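Local coordinates for DnaJ homolog subfamily C member 3 (Mus musculus, PDB 3IEG), which acts as an endoplasmic reticulum co-chaperone in the unfolded protein response, binding misfolded proteins, stimulating the ATPase of HSC70 and restraining the GCN2 kinase, at residues Q341-E344 against G345-A349; I278-C281 against F282-E286; D304-N307 against A308-R312. All blocks are in the same frame, centred on the assembly; numbering follows the deposited sequence.

The three contacts lie on three helices in the C-terminal part of the TPR array, their centres 31 to 40 Å from the centre of the chain. Interaction 3, at the start of helix 306-318, is the middle layer. Its centre is 12 Å from that of interaction 2 on helix 268-284, and Ser283 OG makes a probable hydrogen bond of 2.8 Å to Asp311 O. On helix 340-357, interaction 1 is centred 13 Å from interaction 3 and meets it where Ile342 CD1 packs 3.9 Å from Val306 CG1. Interactions 1 and 2 do not touch. The groove that binds misfolded proteins belongs to the first two repeats, not to these helices.

Interaction 1 of 3, residues Q341-E344 against G345-A349; sequences QIRE and GLEKA
With CG turned anti to its own carbonyl carbon (chi1 -69°), Glu347 runs back alongside the preceding turn, and its CG lies 3.4 Å from Arg343 O. Leu346 takes the other course: its CG stands anti to the backbone N (chi1 171°), sending the end of the side chain toward Glu330 of helix 322-333. Beyond CG the Glu347 chain is extended and brings the carboxylate to the Arg343 side of the helix. OE2 of Glu347 stays 4.9 Å from NE of Arg343, so the opposite charges are near without their charged atoms meeting; Arg343 NH1 instead hydrogen-bonds to Asn338 O, just before the helix.

Leu346 N donates to Ile342 O at 3.0 Å and Glu347 N to Arg343 O at 2.9 Å, both nearly straight. Lys348 N reaches Glu344 O at 2.9 Å but with a more bent N-H...O angle of 135°, and Gly345 N makes only a weak bond to Gln341 O at 3.4 Å.

Ile342 packs against Val306 of helix 306-318 and Ala332 of helix 322-333, while Glu344, Glu347 and Lys348 are exposed. This is ordinary helical packing early in the C-terminal helix 340-357, in a region classed by similarity as a flexible linker but helical here. The Arg343-Glu347 attraction is probably modest, and the i to i+4 main-chain bonds supply all the hydrogen bonds between these turns.

Interaction 2 of 3, residues I278-C281 against F282-E286; sequences ICHC and FSKDE
Ile278 and Phe282 make the apolar part of this contact, one helical turn apart: the two run out from the helix in step, with Ile278 CG2 3.7 Å from Phe282 CE2. The Phe282 ring also packs on Ala291 and Ile294 in the seam with helix 288-301, whereas Ile278 touches Glu258 of helix 250-263.

A CH-pi contact joins His280 and Lys284. CG of Lys284 sits over one face of the imidazole, 4.0 Å from the centroid of the His280 ring and displaced toward its rim, and CE of Lys284 comes within 3.7 Å of His280 CE1. The lysine chain is bent at chi2 (-68°), which keeps its methylenes beside the ring. Its NZ goes on to a salt bridge with Glu314 of helix 306-318. On the same ring, ND1 of His280 is hydrogen-bonded to OD2 of Asp311, which probably holds the ring in its rotation. With an alanine at His280, the Asp311 carboxylate would probably lose this mate and the Lys284 chain the surface it lies on.

Four main-chain bonds join Ile278-Cys281 to Phe282-Asp285. Phe282 N to Ile278 O (3.0 Å) and Lys284 N to His280 O (3.0 Å) are nearly straight, Ser283 N to Cys279 O is longer (3.2 Å), and Asp285 N to Cys281 O (2.9 Å) is more bent, at 144°.

One covalent link adds to these: Cys279 forms a disulfide with Cys295 of helix 288-301. The helix then stops in a Schellman motif, with Glu286 at positive phi as the C-prime residue and Lys287 N bonded back to Phe282 O. This is the turn between helices 268-284 and 288-301, within TPR 8, in keeping with the helix-turn-helix architecture of the repeat.

Interaction 3 of 3, residues D304-N307 against A308-R312; sequences DNVN and ALKDR
Asn305 reaches forward over the first turn of helix 306-318 and caps it, its OD1 accepting from Ala308 N at 2.9 Å. The N-H points well at the oxygen (165°) but lies above the amide plane, 47° out of it. CG anti to the backbone N (chi1 -172°) swings the amide to this place, while Asn305 CB lies 3.9 Å from the methyl CB of Ala308. The amide's other end, ND2, is held by Glu276 and Glu302, which probably fixes its orientation.

Leu309 lies alongside the same residue: its N bonds to Asn305 O at 3.0 Å, and its CG sits 3.4 Å from that oxygen. Its side chain packs on Leu299 of helix 288-301 and on Ala331 and Ala332 of helix 322-333.

Val306 and Lys310 cross obliquely, with Val306 CG1 3.9 Å from Lys310 CD, and both side chains touch Ile342 of helix 340-357. Asn307 and Asp311 turn toward a different neighbour, helix 268-284, where ND2 of Asn307 bonds to Glu276 and OD2 of Asp311 to His280. Between these two residues the link is a main-chain one, Asp311 N to Asn307 O at 2.9 Å.

Asparagine N-capping opens the helix at the TPR 8/TPR 9 boundary, with Leu309 on its apolar side and Asn307 and Asp311 on its polar side. The arrangement is that of a helix start at a repeat boundary in a TPR solenoid, packed among helices 268-284, 288-301, 322-333 and 340-357.

Interaction 1 of 3, residues Q341-E344 against G345-A349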
loop_
_atom_site.group_PDB
_atom_site.type_symbol
_atom_site.label_atom_id
_atom_site.label_comp_id
_atom_site.label_asym_id
_atom_site.label_seq_id
_atom_site.Cartn_x
_atom_site.Cartn_y
_atom_site.Cartn_z
ATOM N N GLN A 341 -21.823 -12.628 23.132
ATOM C CA GLN A 341 -21.115 -12.342 24.373
ATOM C C GLN A 341 -21.748 -11.190 25.147
ATOM O O GLN A 341 -21.855 -11.261 26.365
ATOM C CB GLN A 341 -19.634 -12.080 24.122
ATOM C CG GLN A 341 -18.740 -12.582 25.248
ATOM C CD GLN A 341 -17.267 -12.357 24.972
ATOM O OE1 GLN A 341 -16.774 -12.656 23.882
ATOM N NE2 GLN A 341 -16.554 -11.826 25.961
ATOM N N ILE A 342 -22.175 -10.142 24.446
ATOM C CA ILE A 342 -22.891 -9.042 25.086
ATOM C C ILE A 342 -24.181 -9.555 25.728
ATOM O O ILE A 342 -24.412 -9.338 26.917
ATOM C CB ILE A 342 -23.190 -7.892 24.108
ATOM C CG1 ILE A 342 -21.886 -7.228 23.654
ATOM C CG2 ILE A 342 -24.098 -6.867 24.763
ATOM C CD1 ILE A 342 -22.054 -6.175 22.574
ATOM N N ARG A 343 -24.996 -10.258 24.942
ATOM C CA ARG A 343 -26.247 -10.838 25.431
ATOM C C ARG A 343 -26.072 -11.598 26.737
ATOM O O ARG A 343 -26.812 -11.366 27.689
ATOM C CB ARG A 343 -26.880 -11.767 24.389
ATOM C CG ARG A 343 -27.647 -11.061 23.278
ATOM C CD ARG A 343 -28.621 -12.011 22.579
ATOM N NE ARG A 343 -28.016 -13.310 22.266
ATOM C CZ ARG A 343 -27.317 -13.578 21.163
ATOM N NH1 ARG A 343 -27.121 -12.639 20.238
ATOM N NH2 ARG A 343 -26.811 -14.794 20.979
ATOM N N GLU A 344 -25.098 -12.508 26.776
ATOM C CA GLU A 344 -24.868 -13.353 27.954
ATOM C C GLU A 344 -24.699 -12.520 29.233
ATOM O O GLU A 344 -25.300 -12.825 30.271
ATOM C CB GLU A 344 -23.653 -14.276 27.748
ATOM C CG GLU A 344 -23.945 -15.601 27.005
ATOM C CD GLU A 344 -22.713 -16.514 26.891
ATOM O OE1 GLU A 344 -21.685 -16.067 26.325
ATOM O OE2 GLU A 344 -22.776 -17.678 27.359
ATOM N N GLY A 345 -23.890 -11.465 29.131
ATOM C CA GLY A 345 -23.579 -10.592 30.254
ATOM C C GLY A 345 -24.753 -9.735 30.660
ATOM O O GLY A 345 -25.029 -9.588 31.847
ATOM N N LEU A 346 -25.448 -9.169 29.676
ATOM C CA LEU A 346 -26.633 -8.365 29.943
ATOM C C LEU A 346 -27.669 -9.195 30.689
ATOM O O LEU A 346 -28.206 -8.761 31.706
ATOM C CB LEU A 346 -27.210 -7.777 28.650
ATOM C CG LEU A 346 -28.579 -7.083 28.740
ATOM C CD1 LEU A 346 -28.577 -5.728 28.058
ATOM C CD2 LEU A 346 -29.697 -7.969 28.181
ATOM N N GLU A 347 -27.918 -10.399 30.192
ATOM C CA GLU A 347 -28.872 -11.304 30.815
ATOM C C GLU A 347 -28.381 -11.792 32.180
ATOM O O GLU A 347 -29.190 -12.098 33.058
ATOM C CB GLU A 347 -29.226 -12.461 29.869
ATOM C CG GLU A 347 -30.052 -11.999 28.653
ATOM C CD GLU A 347 -30.223 -13.057 27.562
ATOM O OE1 GLU A 347 -30.032 -14.265 27.831
ATOM O OE2 GLU A 347 -30.565 -12.671 26.423
ATOM N N LYS A 348 -27.062 -11.840 32.363
ATOM C CA LYS A 348 -26.489 -12.159 33.669
ATOM C C LYS A 348 -26.712 -11.011 34.655
ATOM O O LYS A 348 -27.181 -11.227 35.772
ATOM C CB LYS A 348 -24.999 -12.483 33.567
ATOM C CG LYS A 348 -24.459 -13.132 34.819
ATOM C CD LYS A 348 -22.968 -13.004 34.932
ATOM C CE LYS A 348 -22.526 -13.434 36.322
ATOM N NZ LYS A 348 -21.046 -13.587 36.448
ATOM N N ALA A 349 -26.377 -9.796 34.225
ATOM C CA ALA A 349 -26.568 -8.590 35.026
ATOM C C ALA A 349 -28.012 -8.462 35.501
ATOM O O ALA A 349 -28.267 -8.006 36.612
ATOM C CB ALA A 349 -26.158 -7.356 34.229
#

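Interaction 2 of 3, residues I278-C281 against F282-E286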
loop_
_atom_site.group_PDB
_atom_site.type_symbol
_atom_site.label_atom_id
_atom_site.label_comp_id
_atom_site.label_asym_id
_atom_site.label_seq_id
_atom_site.Cartn_x
_atom_site.Cartn_y
_atom_site.Cartn_z
ATOM N N ILE A 278 -5.574 -1.792 29.656
ATOM C CA ILE A 278 -5.413 -1.621 31.092
ATOM C C ILE A 278 -6.789 -1.656 31.763
ATOM O O ILE A 278 -6.968 -2.306 32.797
ATOM C CB ILE A 278 -4.599 -0.353 31.452
ATOM C CG1 ILE A 278 -3.104 -0.606 31.175
ATOM C CG2 ILE A 278 -4.820 0.048 32.927
ATOM C CD1 ILE A 278 -2.229 0.646 31.134
ATOM N N CYS A 279 -7.758 -0.989 31.144
ATOM C CA CYS A 279 -9.152 -1.078 31.557
ATOM C C CYS A 279 -9.600 -2.537 31.673
ATOM O O CYS A 279 -10.259 -2.917 32.642
ATOM C CB CYS A 279 -10.022 -0.289 30.580
ATOM S SG CYS A 279 -11.724 -0.833 30.435
ATOM N N HIS A 280 -9.201 -3.351 30.696
ATOM C CA HIS A 280 -9.455 -4.791 30.701
ATOM C C HIS A 280 -8.754 -5.472 31.874
ATOM O O HIS A 280 -9.360 -6.281 32.564
ATOM C CB HIS A 280 -9.012 -5.409 29.371
ATOM C CG HIS A 280 -9.372 -6.855 29.218
ATOM N ND1 HIS A 280 -10.673 -7.289 29.072
ATOM C CD2 HIS A 280 -8.598 -7.967 29.169
ATOM C CE1 HIS A 280 -10.686 -8.604 28.947
ATOM N NE2 HIS A 280 -9.440 -9.041 29.002
ATOM N N CYS A 281 -7.488 -5.129 32.102
ATOM C CA CYS A 281 -6.706 -5.715 33.192
ATOM C C CYS A 281 -7.325 -5.535 34.566
ATOM O O CYS A 281 -7.545 -6.510 35.273
ATOM C CB CYS A 281 -5.281 -5.187 33.196
ATOM S SG CYS A 281 -4.269 -6.062 32.037
ATOM N N PHE A 282 -7.624 -4.295 34.932
ATOM C CA PHE A 282 -8.259 -4.026 36.218
ATOM C C PHE A 282 -9.616 -4.736 36.369
ATOM O O PHE A 282 -9.889 -5.334 37.401
ATOM C CB PHE A 282 -8.346 -2.520 36.484
ATOM C CG PHE A 282 -7.041 -1.910 36.956
ATOM C CD1 PHE A 282 -6.503 -2.246 38.208
ATOM C CD2 PHE A 282 -6.359 -0.992 36.170
ATOM C CE1 PHE A 282 -5.291 -1.671 38.660
ATOM C CE2 PHE A 282 -5.149 -0.412 36.613
ATOM C CZ PHE A 282 -4.616 -0.755 37.854
ATOM N N SER A 283 -10.437 -4.705 35.323
ATOM C CA SER A 283 -11.718 -5.413 35.326
ATOM C C SER A 283 -11.576 -6.901 35.658
ATOM O O SER A 283 -12.216 -7.397 36.579
ATOM C CB SER A 283 -12.430 -5.229 33.982
ATOM O OG SER A 283 -13.740 -5.781 34.008
ATOM N N LYS A 284 -10.733 -7.601 34.904
ATOM C CA LYS A 284 -10.547 -9.044 35.056
ATOM C C LYS A 284 -9.797 -9.437 36.336
ATOM O O LYS A 284 -9.936 -10.560 36.824
ATOM C CB LYS A 284 -9.830 -9.624 33.831
ATOM C CG LYS A 284 -10.650 -9.667 32.554
ATOM C CD LYS A 284 -11.808 -10.678 32.622
ATOM C CE LYS A 284 -12.523 -10.778 31.263
ATOM N NZ LYS A 284 -13.999 -11.029 31.368
ATOM N N ASP A 285 -9.001 -8.517 36.866
ATOM C CA ASP A 285 -8.298 -8.732 38.128
ATOM C C ASP A 285 -9.239 -8.416 39.294
ATOM O O ASP A 285 -8.814 -8.314 40.446
ATOM C CB ASP A 285 -7.052 -7.841 38.190
ATOM C CG ASP A 285 -5.988 -8.373 39.135
ATOM O OD1 ASP A 285 -5.929 -9.609 39.351
ATOM O OD2 ASP A 285 -5.197 -7.548 39.654
ATOM N N GLU A 286 -10.525 -8.275 38.971
ATOM C CA GLU A 286 -11.561 -7.865 39.914
ATOM C C GLU A 286 -11.109 -6.746 40.853
ATOM O O GLU A 286 -11.114 -6.907 42.074
ATOM C CB GLU A 286 -12.089 -9.065 40.690
ATOM C CG GLU A 286 -12.891 -10.026 39.832
ATOM C CD GLU A 286 -13.331 -11.274 40.587
ATOM O OE1 GLU A 286 -12.744 -11.583 41.653
ATOM O OE2 GLU A 286 -14.259 -11.954 40.097
#

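Interaction 3 of 3, residues D304-N307 against A308-R312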
loop_
_atom_site.group_PDB
_atom_site.type_symbol
_atom_site.label_atom_id
_atom_site.label_comp_id
_atom_site.label_asym_id
_atom_site.label_seq_id
_atom_site.Cartn_x
_atom_site.Cartn_y
_atom_site.Cartn_z
ATOM N N ASP A 304 -18.081 4.675 22.046
ATOM C CA ASP A 304 -18.645 3.447 21.474
ATOM C C ASP A 304 -17.772 2.197 21.620
ATOM O O ASP A 304 -18.139 1.138 21.103
ATOM C CB ASP A 304 -19.006 3.652 19.996
ATOM C CG ASP A 304 -20.165 4.628 19.800
ATOM O OD1 ASP A 304 -21.221 4.464 20.461
ATOM O OD2 ASP A 304 -20.019 5.557 18.972
ATOM N N ASN A 305 -16.632 2.316 22.309
ATOM C CA ASN A 305 -15.715 1.182 22.532
ATOM C C ASN A 305 -16.389 0.017 23.261
ATOM O O ASN A 305 -16.581 0.061 24.478
ATOM C CB ASN A 305 -14.453 1.633 23.286
ATOM C CG ASN A 305 -13.378 0.542 23.366
ATOM O OD1 ASN A 305 -13.656 -0.615 23.686
ATOM N ND2 ASN A 305 -12.140 0.921 23.093
ATOM N N VAL A 306 -16.734 -1.023 22.505
ATOM C CA VAL A 306 -17.471 -2.171 23.034
ATOM C C VAL A 306 -16.733 -2.864 24.197
ATOM O O VAL A 306 -17.344 -3.148 25.234
ATOM C CB VAL A 306 -17.838 -3.178 21.905
ATOM C CG1 VAL A 306 -18.622 -4.369 22.451
ATOM C CG2 VAL A 306 -18.642 -2.484 20.817
ATOM N N ASN A 307 -15.431 -3.116 24.023
ATOM C CA ASN A 307 -14.600 -3.763 25.056
ATOM C C ASN A 307 -14.611 -3.012 26.389
ATOM O O ASN A 307 -14.745 -3.620 27.457
ATOM C CB ASN A 307 -13.152 -3.924 24.578
ATOM C CG ASN A 307 -13.012 -4.892 23.416
ATOM O OD1 ASN A 307 -13.776 -5.846 23.282
ATOM N ND2 ASN A 307 -12.012 -4.651 22.573
ATOM N N ALA A 308 -14.475 -1.692 26.303
ATOM C CA ALA A 308 -14.482 -0.804 27.469
ATOM C C ALA A 308 -15.842 -0.804 28.155
ATOM O O ALA A 308 -15.921 -0.775 29.387
ATOM C CB ALA A 308 -14.078 0.622 27.067
ATOM N N LEU A 309 -16.906 -0.838 27.356
ATOM C CA LEU A 309 -18.259 -0.924 27.888
ATOM C C LEU A 309 -18.474 -2.218 28.669
ATOM O O LEU A 309 -18.949 -2.186 29.807
ATOM C CB LEU A 309 -19.295 -0.784 26.772
ATOM C CG LEU A 309 -19.425 0.644 26.235
ATOM C CD1 LEU A 309 -20.195 0.673 24.923
ATOM C CD2 LEU A 309 -20.058 1.570 27.279
ATOM N N LYS A 310 -18.105 -3.344 28.060
ATOM C CA LYS A 310 -18.253 -4.659 28.683
ATOM C C LYS A 310 -17.439 -4.761 29.963
ATOM O O LYS A 310 -17.919 -5.290 30.971
ATOM C CB LYS A 310 -17.822 -5.774 27.719
ATOM C CG LYS A 310 -18.823 -6.093 26.599
ATOM C CD LYS A 310 -18.166 -6.814 25.410
ATOM C CE LYS A 310 -17.627 -8.188 25.795
ATOM N NZ LYS A 310 -16.951 -8.826 24.637
ATOM N N ASP A 311 -16.210 -4.251 29.919
ATOM C CA ASP A 311 -15.313 -4.344 31.061
ATOM C C ASP A 311 -15.747 -3.426 32.204
ATOM O O ASP A 311 -15.672 -3.825 33.377
ATOM C CB ASP A 311 -13.853 -4.124 30.649
ATOM C CG ASP A 311 -13.296 -5.289 29.849
ATOM O OD1 ASP A 311 -13.839 -6.396 29.962
ATOM O OD2 ASP A 311 -12.320 -5.109 29.100
ATOM N N ARG A 312 -16.215 -2.221 31.867
ATOM C CA ARG A 312 -16.804 -1.341 32.880
ATOM C C ARG A 312 -18.067 -1.973 33.468
ATOM O O ARG A 312 -18.252 -1.970 34.686
ATOM C CB ARG A 312 -17.100 0.064 32.353
ATOM C CG ARG A 312 -17.442 1.030 33.482
ATOM C CD ARG A 312 -17.424 2.472 33.065
ATOM N NE ARG A 312 -18.579 2.777 32.234
ATOM C CZ ARG A 312 -18.872 3.980 31.754
ATOM N NH1 ARG A 312 -18.087 5.025 32.010
ATOM N NH2 ARG A 312 -19.955 4.129 31.005
#